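Local coordinates for protein DegT/DnrJ/EryC1/StrS aminotransferase (Brucella abortus 2308, PDB 4QGR) that binds pyridoxal 5'-phosphate and is probably a transaminase of the DegT/DnrJ/EryC1/StrS family, at residues E124-A129 and V338-L343. Residues are numbered along the deposited sequence; the frame is centred on the assembly and turned at random.
Sequences EAAIAA and VAPGGL
Ala126 and Ala339 bring the two backbones closest, with their CA atoms 4.6 Å apart. Residues 124-129 are a piece of helix 120-133. Residues 338-343 lie in the loop between a short edge strand and helix 344-348. A type II beta turn runs from Ala339 to Gly342 and is closed by the bond from Gly342 N to Ala339 O (3.1 Å). Pro340 and Gly341 are its two central residues; Gly341 has the positive phi (101°) usual for the third position of such a turn. The turn presents the ring of Pro340 to the helix. Pro340 CG lies against two alanines one helical turn apart: it is 3.8 Å from Ala129 CB and 4.3 Å from Ala125 CB. The same CG also lies near Ala125 O, which accepts the helical bond from Ala129 N. Pro340 CD rests against the helix backbone, 3.7 Å from Ala126 CA. The contact belongs to the PLP-dependent aminotransferase fold. It joins a helix packed on the large mixed sheet to the loop following an edge strand of that sheet, away from the cofactor pocket. On the buried side, Ala126 CB meets Ala339 CB at 3.7 Å, and Phe86 of strand 83-88 also touches Ala126. Ala339 is tied to Phe108 by backbone hydrogen bonding. Gln122, one turn earlier in the helix, adds a polar link: its NE2 donates to Pro340 O and Gly342 O.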
loop_
_atom_site.group_PDB
_atom_site.type_symbol
_atom_site.label_atom_id
_atom_site.label_comp_id
_atom_site.label_asym_id
_atom_site.label_seq_id
_atom_site.Cartn_x
_atom_site.Cartn_y
_atom_site.Cartn_z
ATOM N N GLU A 124 -26.770 13.085 12.843
ATOM C CA GLU A 124 -28.036 12.470 13.207
ATOM C C GLU A 124 -29.100 12.664 12.116
ATOM O O GLU A 124 -29.823 11.724 11.733
ATOM C CB GLU A 124 -28.500 13.011 14.589
ATOM C CG GLU A 124 -29.682 12.242 15.177
ATOM C CD GLU A 124 -29.846 12.483 16.677
ATOM O OE1 GLU A 124 -30.036 13.643 17.092
ATOM O OE2 GLU A 124 -29.766 11.515 17.454
ATOM N N ALA A 125 -29.208 13.886 11.632
ATOM C CA ALA A 125 -30.158 14.214 10.543
ATOM C C ALA A 125 -29.855 13.478 9.240
ATOM O O ALA A 125 -30.793 13.065 8.537
ATOM C CB ALA A 125 -30.178 15.686 10.303
ATOM N N ALA A 126 -28.574 13.305 8.946
ATOM C CA ALA A 126 -28.113 12.631 7.742
ATOM C C ALA A 126 -28.491 11.154 7.795
ATOM O O ALA A 126 -28.970 10.593 6.807
ATOM C CB ALA A 126 -26.600 12.789 7.584
ATOM N N ILE A 127 -28.314 10.531 8.965
ATOM C CA ILE A 127 -28.657 9.125 9.131
ATOM C C ILE A 127 -30.171 8.967 8.978
ATOM O O ILE A 127 -30.636 8.068 8.267
ATOM C CB ILE A 127 -28.219 8.594 10.484
ATOM C CG1 ILE A 127 -26.699 8.502 10.533
ATOM C CG2 ILE A 127 -28.888 7.254 10.768
ATOM C CD1 ILE A 127 -26.122 8.415 11.906
ATOM N N ALA A 128 -30.936 9.858 9.612
ATOM C CA ALA A 128 -32.390 9.806 9.494
ATOM C C ALA A 128 -32.866 9.970 8.043
ATOM O O ALA A 128 -33.780 9.252 7.604
ATOM C CB ALA A 128 -33.084 10.819 10.412
ATOM N N ALA A 129 -32.280 10.898 7.312
ATOM C CA ALA A 129 -32.647 11.091 5.902
ATOM C C ALA A 129 -32.317 9.866 5.051
ATOM O O ALA A 129 -33.102 9.465 4.179
ATOM C CB ALA A 129 -31.977 12.325 5.334
ATOM N N VAL A 338 -25.399 14.553 0.386
ATOM C CA VAL A 338 -24.943 15.414 1.481
ATOM C C VAL A 338 -26.057 15.563 2.490
ATOM O O VAL A 338 -27.230 15.515 2.171
ATOM C CB VAL A 338 -24.432 16.813 1.025
ATOM C CG1 VAL A 338 -23.420 16.679 -0.118
ATOM C CG2 VAL A 338 -25.562 17.721 0.604
ATOM N N ALA A 339 -25.673 15.716 3.732
ATOM C CA ALA A 339 -26.605 15.823 4.819
ATOM C C ALA A 339 -27.644 16.935 4.578
ATOM O O ALA A 339 -27.370 17.913 3.888
ATOM C CB ALA A 339 -25.841 16.076 6.116
ATOM N N PRO A 340 -28.826 16.803 5.184
ATOM C CA PRO A 340 -29.835 17.831 5.053
ATOM C C PRO A 340 -29.321 19.179 5.534
ATOM O O PRO A 340 -28.768 19.277 6.619
ATOM C CB PRO A 340 -30.955 17.347 5.973
ATOM C CG PRO A 340 -30.778 15.870 6.010
ATOM C CD PRO A 340 -29.313 15.666 5.993
ATOM N N GLY A 341 -29.547 20.190 4.726
ATOM C CA GLY A 341 -29.118 21.518 5.045
ATOM C C GLY A 341 -27.855 21.945 4.323
ATOM O O GLY A 341 -27.523 23.121 4.329
ATOM N N GLY A 342 -27.152 20.996 3.710
ATOM C CA GLY A 342 -25.957 21.309 2.954
ATOM C C GLY A 342 -24.762 21.491 3.877
ATOM O O GLY A 342 -24.853 21.213 5.055
ATOM N N LEU A 343 -23.671 22.009 3.330
ATOM C CA LEU A 343 -22.386 22.067 4.049
ATOM C C LEU A 343 -21.801 23.475 4.010
ATOM O O LEU A 343 -20.721 23.684 3.457
ATOM C CB LEU A 343 -21.434 21.055 3.402
ATOM C CG LEU A 343 -22.043 19.672 3.161
ATOM C CD1 LEU A 343 -21.172 18.802 2.244
ATOM C CD2 LEU A 343 -22.232 19.060 4.512
#